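Local atomic coordinates of obscurin (Homo sapiens, PDB entry 2YZ8), a protein that is a giant muscle protein built largely of immunoglobulin-like domains, and is thought to organise the sarcomere through interactions of such domains with partner proteins. Residues A25-C30 with E64-N69; D17-E22 with T90-A95; W41-N46 with G76-S81. All coordinates share one frame; numbering follows the deposited sequence.

Interaction 1 of 3, residues A25-C30 with E64-N69; sequences AATLRC and ELVVRN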
loop_
_atom_site.group_PDB
_atom_site.type_symbol
_atom_site.label_atom_id
_atom_site.label_comp_id
_atom_site.label_asym_id
_atom_site.label_seq_id
_atom_site.Cartn_x
_atom_site.Cartn_y
_atom_site.Cartn_z
ATOM N N ALA A 25 12.076 -3.212 3.291
ATOM C CA ALA A 25 11.040 -2.856 2.336
ATOM C C ALA A 25 9.708 -3.265 2.938
ATOM O O ALA A 25 9.583 -4.350 3.504
ATOM C CB ALA A 25 11.267 -3.554 1.004
ATOM N N ALA A 26 8.722 -2.382 2.838
ATOM C CA ALA A 26 7.377 -2.675 3.313
ATOM C C ALA A 26 6.513 -3.101 2.135
ATOM O O ALA A 26 6.464 -2.405 1.125
ATOM C CB ALA A 26 6.785 -1.456 3.993
ATOM N N THR A 27 5.852 -4.249 2.259
ATOM C CA THR A 27 4.908 -4.697 1.235
ATOM C C THR A 27 3.474 -4.642 1.749
ATOM O O THR A 27 3.069 -5.459 2.579
ATOM C CB THR A 27 5.227 -6.115 0.715
ATOM O OG1 THR A 27 6.559 -6.147 0.193
ATOM C CG2 THR A 27 4.257 -6.501 -0.388
ATOM N N LEU A 28 2.719 -3.668 1.246
ATOM C CA LEU A 28 1.310 -3.509 1.590
ATOM C C LEU A 28 0.449 -4.234 0.564
ATOM O O LEU A 28 0.547 -3.971 -0.639
ATOM C CB LEU A 28 0.941 -2.027 1.654
ATOM C CG LEU A 28 1.455 -1.242 2.865
ATOM C CD1 LEU A 28 2.974 -1.297 3.008
ATOM C CD2 LEU A 28 1.005 0.191 2.745
ATOM N N ARG A 29 -0.390 -5.149 1.043
ATOM C CA ARG A 29 -1.176 -6.010 0.157
ATOM C C ARG A 29 -2.673 -5.925 0.433
ATOM O O ARG A 29 -3.100 -5.926 1.589
ATOM C CB ARG A 29 -0.737 -7.467 0.304
ATOM C CG ARG A 29 0.669 -7.777 -0.177
ATOM C CD ARG A 29 0.962 -9.253 0.013
ATOM N NE ARG A 29 2.230 -9.660 -0.584
ATOM C CZ ARG A 29 3.383 -9.747 0.075
ATOM N NH1 ARG A 29 4.480 -10.131 -0.562
ATOM N NH2 ARG A 29 3.446 -9.443 1.368
ATOM N N CYS A 30 -3.462 -5.864 -0.638
ATOM C CA CYS A 30 -4.912 -6.009 -0.541
ATOM C C CYS A 30 -5.454 -6.750 -1.761
ATOM O O CYS A 30 -4.707 -7.044 -2.699
ATOM C CB CYS A 30 -5.614 -4.657 -0.336
ATOM S SG CYS A 30 -5.366 -3.448 -1.656
ATOM N N GLU A 64 -0.460 -4.812 -4.621
ATOM C CA GLU A 64 0.737 -4.748 -3.798
ATOM C C GLU A 64 1.428 -3.389 -3.960
ATOM O O GLU A 64 1.631 -2.917 -5.083
ATOM C CB GLU A 64 1.664 -5.889 -4.215
ATOM C CG GLU A 64 2.960 -6.009 -3.445
ATOM C CD GLU A 64 3.848 -7.126 -3.972
ATOM O OE1 GLU A 64 5.082 -7.027 -3.820
ATOM O OE2 GLU A 64 3.315 -8.105 -4.538
ATOM N N LEU A 65 1.769 -2.769 -2.832
ATOM C CA LEU A 65 2.604 -1.565 -2.815
ATOM C C LEU A 65 3.891 -1.858 -2.060
ATOM O O LEU A 65 3.868 -2.258 -0.892
ATOM C CB LEU A 65 1.885 -0.369 -2.163
ATOM C CG LEU A 65 2.732 0.887 -1.886
ATOM C CD1 LEU A 65 3.005 1.679 -3.165
ATOM C CD2 LEU A 65 2.093 1.782 -0.824
ATOM N N VAL A 66 5.012 -1.654 -2.736
ATOM C CA VAL A 66 6.312 -1.840 -2.126
ATOM C C VAL A 66 6.883 -0.464 -1.806
ATOM O O VAL A 66 6.995 0.396 -2.679
ATOM C CB VAL A 66 7.267 -2.665 -3.032
ATOM C CG1 VAL A 66 8.574 -2.958 -2.312
ATOM C CG2 VAL A 66 6.603 -3.970 -3.444
ATOM N N VAL A 67 7.199 -0.260 -0.533
ATOM C CA VAL A 67 7.838 0.963 -0.067
ATOM C C VAL A 67 9.285 0.598 0.227
ATOM O O VAL A 67 9.568 -0.074 1.216
ATOM C CB VAL A 67 7.166 1.508 1.219
ATOM C CG1 VAL A 67 7.696 2.895 1.553
ATOM C CG2 VAL A 67 5.652 1.540 1.067
ATOM N N ARG A 68 10.192 1.022 -0.645
ATOM C CA ARG A 68 11.599 0.651 -0.535
ATOM C C ARG A 68 12.369 1.623 0.361
ATOM O O ARG A 68 11.895 2.729 0.635
ATOM C CB ARG A 68 12.229 0.548 -1.924
ATOM C CG ARG A 68 11.758 -0.677 -2.700
ATOM C CD ARG A 68 12.194 -0.648 -4.151
ATOM N NE ARG A 68 11.340 0.226 -4.949
ATOM C CZ ARG A 68 11.123 0.082 -6.250
ATOM N NH1 ARG A 68 11.682 -0.914 -6.924
ATOM N NH2 ARG A 68 10.331 0.936 -6.880
ATOM N N ASN A 69 13.545 1.192 0.821
ATOM C CA ASN A 69 14.402 1.983 1.717
ATOM C C ASN A 69 13.627 2.648 2.863
ATOM O O ASN A 69 13.640 3.879 3.012
ATOM C CB ASN A 69 15.212 3.024 0.926
ATOM C CG ASN A 69 16.171 2.393 -0.079
ATOM O OD1 ASN A 69 15.775 1.584 -0.918
ATOM N ND2 ASN A 69 17.441 2.779 -0.005
HETATM O O HOH W 1 7.307 -7.702 -2.414
#

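Interaction 2 of 3, residues D17-E22 with T90-A95; sequences DLEVLE and TLTVTA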
loop_
_atom_site.group_PDB
_atom_site.type_symbol
_atom_site.label_atom_id
_atom_site.label_comp_id
_atom_site.label_asym_id
_atom_site.label_seq_id
_atom_site.Cartn_x
_atom_site.Cartn_y
_atom_site.Cartn_z
ATOM N N ASP A 17 -2.766 -3.412 8.886
ATOM C CA ASP A 17 -1.758 -2.652 9.623
ATOM C C ASP A 17 -0.477 -3.469 9.731
ATOM O O ASP A 17 -0.523 -4.644 10.098
ATOM C CB ASP A 17 -2.244 -2.333 11.042
ATOM C CG ASP A 17 -3.423 -1.373 11.070
ATOM O OD1 ASP A 17 -4.229 -1.470 12.020
ATOM O OD2 ASP A 17 -3.546 -0.516 10.169
ATOM N N LEU A 18 0.658 -2.846 9.428
ATOM C CA LEU A 18 1.953 -3.526 9.537
ATOM C C LEU A 18 3.002 -2.784 10.351
ATOM O O LEU A 18 2.978 -1.559 10.457
ATOM C CB LEU A 18 2.534 -3.886 8.163
ATOM C CG LEU A 18 1.968 -3.424 6.826
ATOM C CD1 LEU A 18 1.919 -1.909 6.701
ATOM C CD2 LEU A 18 2.824 -4.027 5.718
ATOM N N GLU A 19 3.924 -3.560 10.913
ATOM C CA GLU A 19 5.080 -3.038 11.631
ATOM C C GLU A 19 6.340 -3.650 11.029
ATOM O O GLU A 19 6.498 -4.870 11.020
ATOM C CB GLU A 19 4.984 -3.361 13.123
ATOM C CG GLU A 19 6.100 -2.742 13.953
ATOM C CD GLU A 19 6.191 -3.314 15.358
ATOM O OE1 GLU A 19 7.236 -3.924 15.679
ATOM O OE2 GLU A 19 5.230 -3.154 16.144
ATOM N N VAL A 20 7.227 -2.799 10.522
ATOM C CA VAL A 20 8.422 -3.248 9.803
ATOM C C VAL A 20 9.655 -2.522 10.339
ATOM O O VAL A 20 9.563 -1.363 10.746
ATOM C CB VAL A 20 8.294 -2.989 8.274
ATOM C CG1 VAL A 20 9.530 -3.478 7.524
ATOM C CG2 VAL A 20 7.051 -3.659 7.704
ATOM N N LEU A 21 10.798 -3.209 10.335
ATOM C CA LEU A 21 12.079 -2.603 10.711
ATOM C C LEU A 21 12.508 -1.520 9.725
ATOM O O LEU A 21 12.233 -1.612 8.527
ATOM C CB LEU A 21 13.187 -3.664 10.809
ATOM C CG LEU A 21 13.378 -4.563 12.044
ATOM C CD1 LEU A 21 13.331 -3.775 13.359
ATOM C CD2 LEU A 21 12.382 -5.722 12.073
ATOM N N GLU A 22 13.193 -0.506 10.246
ATOM C CA GLU A 22 13.845 0.530 9.448
ATOM C C GLU A 22 14.832 -0.100 8.456
ATOM O O GLU A 22 15.477 -1.103 8.771
ATOM C CB GLU A 22 14.593 1.482 10.386
ATOM C CG GLU A 22 15.054 2.792 9.761
ATOM C CD GLU A 22 15.921 3.628 10.696
ATOM O OE1 GLU A 22 16.280 3.149 11.797
ATOM O OE2 GLU A 22 16.252 4.774 10.322
ATOM N N THR A 90 -2.282 1.383 8.545
ATOM C CA THR A 90 -1.086 2.126 8.925
ATOM C C THR A 90 0.178 1.281 8.859
ATOM O O THR A 90 0.163 0.077 9.130
ATOM C CB THR A 90 -1.184 2.737 10.339
ATOM O OG1 THR A 90 -1.391 1.695 11.296
ATOM C CG2 THR A 90 -2.320 3.744 10.421
ATOM N N LEU A 91 1.272 1.940 8.504
ATOM C CA LEU A 91 2.590 1.346 8.531
ATOM C C LEU A 91 3.367 1.927 9.704
ATOM O O LEU A 91 3.524 3.141 9.802
ATOM C CB LEU A 91 3.311 1.638 7.213
ATOM C CG LEU A 91 4.808 1.339 7.053
ATOM C CD1 LEU A 91 5.152 -0.121 7.350
ATOM C CD2 LEU A 91 5.243 1.716 5.642
ATOM N N THR A 92 3.828 1.060 10.600
ATOM C CA THR A 92 4.666 1.473 11.725
ATOM C C THR A 92 6.101 1.057 11.425
ATOM O O THR A 92 6.354 -0.081 11.025
ATOM C CB THR A 92 4.164 0.862 13.065
ATOM O OG1 THR A 92 2.845 1.343 13.334
ATOM C CG2 THR A 92 5.071 1.238 14.250
ATOM N N VAL A 93 7.034 1.993 11.594
ATOM C CA VAL A 93 8.448 1.711 11.355
ATOM C C VAL A 93 9.187 1.668 12.684
ATOM O O VAL A 93 9.073 2.592 13.502
ATOM C CB VAL A 93 9.080 2.727 10.368
ATOM C CG1 VAL A 93 10.594 2.494 10.225
ATOM C CG2 VAL A 93 8.392 2.616 9.003
ATOM N N THR A 94 9.918 0.575 12.905
ATOM C CA THR A 94 10.663 0.360 14.152
ATOM C C THR A 94 12.146 0.591 13.898
ATOM O O THR A 94 12.701 0.091 12.907
ATOM C CB THR A 94 10.423 -1.071 14.686
ATOM O OG1 THR A 94 9.024 -1.254 14.937
ATOM C CG2 THR A 94 11.199 -1.332 15.974
ATOM N N ALA A 95 12.787 1.344 14.791
ATOM C CA ALA A 95 14.204 1.665 14.644
ATOM C C ALA A 95 15.069 0.413 14.737
ATOM O O ALA A 95 14.786 -0.481 15.538
ATOM C CB ALA A 95 14.630 2.682 15.680
HETATM O O HOH W 2 0.967 -0.080 11.940
#

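Interaction 3 of 3, residues W41-N46 with G76-S81; sequences WCYGNN and GRYSCS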
loop_
_atom_site.group_PDB
_atom_site.type_symbol
_atom_site.label_atom_id
_atom_site.label_comp_id
_atom_site.label_asym_id
_atom_site.label_seq_id
_atom_site.Cartn_x
_atom_site.Cartn_y
_atom_site.Cartn_z
ATOM N N TRP A 41 -2.981 4.403 -5.153
ATOM C CA TRP A 41 -2.439 4.297 -3.802
ATOM C C TRP A 41 -2.137 5.687 -3.249
ATOM O O TRP A 41 -1.729 6.586 -3.995
ATOM C CB TRP A 41 -1.160 3.461 -3.806
ATOM C CG TRP A 41 -1.363 1.988 -4.061
ATOM C CD1 TRP A 41 -1.389 1.359 -5.269
ATOM C CD2 TRP A 41 -1.529 0.963 -3.071
ATOM N NE1 TRP A 41 -1.571 0.006 -5.098
ATOM C CE2 TRP A 41 -1.660 -0.263 -3.757
ATOM C CE3 TRP A 41 -1.584 0.966 -1.672
ATOM C CZ2 TRP A 41 -1.841 -1.480 -3.091
ATOM C CZ3 TRP A 41 -1.762 -0.244 -1.009
ATOM C CH2 TRP A 41 -1.895 -1.450 -1.721
ATOM N N CYS A 42 -2.342 5.859 -1.947
ATOM C CA CYS A 42 -2.108 7.140 -1.289
ATOM C C CYS A 42 -1.315 6.987 -0.003
ATOM O O CYS A 42 -1.419 5.983 0.690
ATOM C CB CYS A 42 -3.432 7.825 -0.950
ATOM S SG CYS A 42 -4.421 8.228 -2.364
ATOM N N TYR A 43 -0.529 8.007 0.307
ATOM C CA TYR A 43 0.049 8.160 1.628
ATOM C C TYR A 43 -0.591 9.417 2.222
ATOM O O TYR A 43 -0.379 10.524 1.722
ATOM C CB TYR A 43 1.564 8.281 1.511
ATOM C CG TYR A 43 2.290 8.604 2.792
ATOM C CD1 TYR A 43 2.319 7.699 3.853
ATOM C CD2 TYR A 43 2.968 9.809 2.934
ATOM C CE1 TYR A 43 3.003 7.999 5.041
ATOM C CE2 TYR A 43 3.647 10.118 4.107
ATOM C CZ TYR A 43 3.663 9.207 5.152
ATOM O OH TYR A 43 4.345 9.515 6.305
ATOM N N GLY A 44 -1.386 9.232 3.277
ATOM C CA GLY A 44 -2.295 10.283 3.744
ATOM C C GLY A 44 -3.250 10.654 2.616
ATOM O O GLY A 44 -3.938 9.784 2.055
ATOM N N ASN A 45 -3.269 11.932 2.254
ATOM C CA ASN A 45 -4.066 12.384 1.111
ATOM C C ASN A 45 -3.260 12.547 -0.181
ATOM O O ASN A 45 -3.792 13.016 -1.187
ATOM C CB ASN A 45 -4.798 13.681 1.450
ATOM C CG ASN A 45 -5.893 13.478 2.474
ATOM O OD1 ASN A 45 -5.979 14.213 3.451
ATOM N ND2 ASN A 45 -6.733 12.471 2.257
ATOM N N ASN A 46 -1.994 12.139 -0.147
ATOM C CA ASN A 46 -1.096 12.264 -1.294
ATOM C C ASN A 46 -1.094 11.015 -2.172
ATOM O O ASN A 46 -0.717 9.937 -1.721
ATOM C CB ASN A 46 0.329 12.566 -0.817
ATOM C CG ASN A 46 1.283 12.855 -1.964
ATOM O OD1 ASN A 46 0.893 13.432 -2.977
ATOM N ND2 ASN A 46 2.551 12.474 -1.798
ATOM N N GLY A 76 3.138 5.808 8.595
ATOM C CA GLY A 76 1.870 6.538 8.622
ATOM C C GLY A 76 0.785 5.762 7.901
ATOM O O GLY A 76 0.911 4.553 7.668
ATOM N N ARG A 77 -0.271 6.462 7.508
ATOM C CA ARG A 77 -1.411 5.825 6.874
ATOM C C ARG A 77 -1.305 5.750 5.344
ATOM O O ARG A 77 -1.086 6.761 4.666
ATOM C CB ARG A 77 -2.695 6.552 7.269
ATOM C CG ARG A 77 -3.938 5.942 6.637
ATOM C CD ARG A 77 -5.181 6.382 7.377
ATOM N NE ARG A 77 -5.184 5.960 8.776
ATOM C CZ ARG A 77 -5.587 4.767 9.206
ATOM N NH1 ARG A 77 -6.021 3.846 8.353
ATOM N NH2 ARG A 77 -5.558 4.495 10.503
ATOM N N TYR A 78 -1.481 4.540 4.817
ATOM C CA TYR A 78 -1.565 4.328 3.384
ATOM C C TYR A 78 -2.954 3.822 3.020
ATOM O O TYR A 78 -3.623 3.193 3.838
ATOM C CB TYR A 78 -0.527 3.303 2.943
ATOM C CG TYR A 78 0.897 3.785 3.041
ATOM C CD1 TYR A 78 1.565 4.270 1.911
ATOM C CD2 TYR A 78 1.594 3.728 4.252
ATOM C CE1 TYR A 78 2.878 4.712 1.990
ATOM C CE2 TYR A 78 2.902 4.162 4.342
ATOM C CZ TYR A 78 3.539 4.652 3.208
ATOM O OH TYR A 78 4.829 5.086 3.295
ATOM N N SER A 79 -3.372 4.087 1.782
ATOM C CA SER A 79 -4.703 3.704 1.327
ATOM C C SER A 79 -4.663 3.262 -0.125
ATOM O O SER A 79 -3.792 3.690 -0.886
ATOM C CB SER A 79 -5.676 4.871 1.465
ATOM O OG SER A 79 -5.774 5.278 2.820
ATOM N N CYS A 80 -5.609 2.401 -0.491
ATOM C CA CYS A 80 -5.778 1.980 -1.882
ATOM C C CYS A 80 -7.218 2.251 -2.274
ATOM O O CYS A 80 -8.136 2.073 -1.460
ATOM C CB CYS A 80 -5.430 0.504 -2.069
ATOM S SG CYS A 80 -5.330 -0.008 -3.816
ATOM N N SER A 81 -7.415 2.709 -3.509
ATOM C CA SER A 81 -8.739 3.105 -3.968
ATOM C C SER A 81 -9.019 2.664 -5.393
ATOM O O SER A 81 -8.145 2.733 -6.262
ATOM C CB SER A 81 -8.909 4.620 -3.858
ATOM O OG SER A 81 -8.055 5.281 -4.770
HETATM O O HOH W 3 -4.102 7.306 2.972
#

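Interaction 1 of 3, residues A25-C30 with E64-N69
T27 and E64 meet diagonally on the outer face of two antiparallel strands, the methyl CG2 of T27 lying 3.4 Å from CG of E64. This methyl is anti to the backbone N of T27 (chi1 -57° for OG1), which leaves OG1 beside that nitrogen. One water joins the polar ends of the pair: it donates to OE1 of E64 at 2.7 Å and is hydrogen-bonded to OG1 of T27. The same methyl sits over the centre of the R29 guanidinium. The nearby charges do not form a salt bridge: OE2 of E64 stays 4.4 Å from NE of R29, well out of the guanidinium plane.

Between the backbones, A26 pairs with V67 and L28 with L65, each pair exchanging two N-H...O=C bonds. V67 N to A26 O measures 2.8 Å and is nearly straight at 171°. T27-V66 and R29-E64 are the intervening non-hydrogen-bonded pairs. This is the B-E pairing of an immunoglobulin I-set domain, in the middle of its four-stranded sheet.

The inner face carries A26, L28, L65 and V67. Side chains of L28 and L65 run alongside each other in the same direction, CD2 of L28 being 4.1 Å from CD2 of L65. A26, with nothing beyond its methyl, brings CB to 4.1 Å from CB of V67. L28 also turns CD1 toward CG2 of V67.

Further out, Y78 of the opposing sheet packs on L28, L65 and V67, while W41 packs on L65 and C30. On the far flank of strand 64-67, backbone bonds tie E64 to R57 and V66 to S55 of strand 54-59. A long, weak ion pair joins E64 OE1 to NH1 of R57.

Interaction 2 of 3, residues D17-E22 with T90-A95
L18 lies opposite L91 and bonds to the residues flanking it, in a series of backbone hydrogen bonds that brings strands 18-21 and 90-94 side by side in the same direction. Its N-H goes to O of T90 and its O accepts from N of T92, the latter at 2.8 Å. V20 repeats the pattern, bonding through N to O of T92 and through O to N of T94, and N of E22 finishes the series at O of T94. The strand directions differ by 28°.

Parallel pairing of the A' strand with the last strand, G, is characteristic of I-set immunoglobulin domains: the first strand switches sheets, and its second half runs along the edge of the sheet opposite the one it began in.

Polar side chains add bonds at the start of the series and along it. OD2 of D17 accepts the N-H of T90 at 2.8 Å, nearly straight at 169°, on its anti side and somewhat out of the carboxylate plane. Farther along, OG1 of T94 makes a weak bond to OE1 of E19, at 3.3 Å, the extended E19 side chain lying obliquely across that of T94. A water links O of L18, to which it donates at 2.9 Å, with the hydroxyls of T90 and T92.

Apolar contacts lie on the face bearing L18, V20, L91 and V93. CD1 of L18 touches CD1 of L91 at 3.8 Å, although CG of L18 nearly eclipses its backbone N (chi1 9°). CG2 of V20 reaches the same L91 methyl at 4.0 Å. CG1 of V93 comes 3.9 Å from CA of E22. Behind these, L18 packs on L28 of strand 26-32, L91 on A26 and Y78, and V20 on L70.

Interaction 3 of 3, residues W41-N46 with G76-S81
W41 and C80 face each other across the C and F strands of the immunoglobulin fold, where the core tryptophan of strand C packs against the F-strand cysteine. SG of C80 lies over one face of the indole, 3.9 Å from the centroid of its six-membered ring, a sulfur-aromatic contact; CB of C80 makes a CH-pi contact with the same ring, 8° off its normal.

The aromatic pair Y43 and Y78 meets obliquely, planes at 43°. CD1 of Y43 stands over one face of the Y78 ring, toward its rim, 3.3 Å from CZ of Y78. The Y78 hydroxyl bonds to O of D74, the tyrosine corner of Ig domains, and Y43 OH bonds to O of S75. An alanine in place of Y78 would probably leave CD1 of Y43 without its ring partner and O of D74 without its hydroxyl, opening a gap in the core.

Backbone bonds join C42 and S79 both ways, with C42 N 2.8 Å from S79 O. G44 N adds a straight bond of 173° to R77 O, at the start of the type II' turn from Y43 to N46. Glycine suits position 76: a beta carbon there would crowd CE1 of Y43.

A water is hydrogen-bonded to OG of S79, whose OG is also hydrogen-bonded to OG of S88, and donates to O of G44 at 2.6 Å.

In the fold
All three interactions belong to one immunoglobulin beta sandwich. Interaction 1 lies in the four-stranded sheet; interactions 2 and 3 share the other, where strands 76-82 and 85-94 are neighbours. Along the chain, interactions 1 and 3 alternate, and both lie within the loop closed by 17-22 with 90-95. Centres of interactions 1 and 3 are about 12 Å apart, those of 1 and 2 about 11 Å, and those of 2 and 3 about 15 Å. L28 and L65 meet W41 and Y78 between the sheets, while A26 packs on L91. SG of C30 and SG of C80 are 4.1 Å apart, so the classical cysteine pair is not disulfide-bonded here.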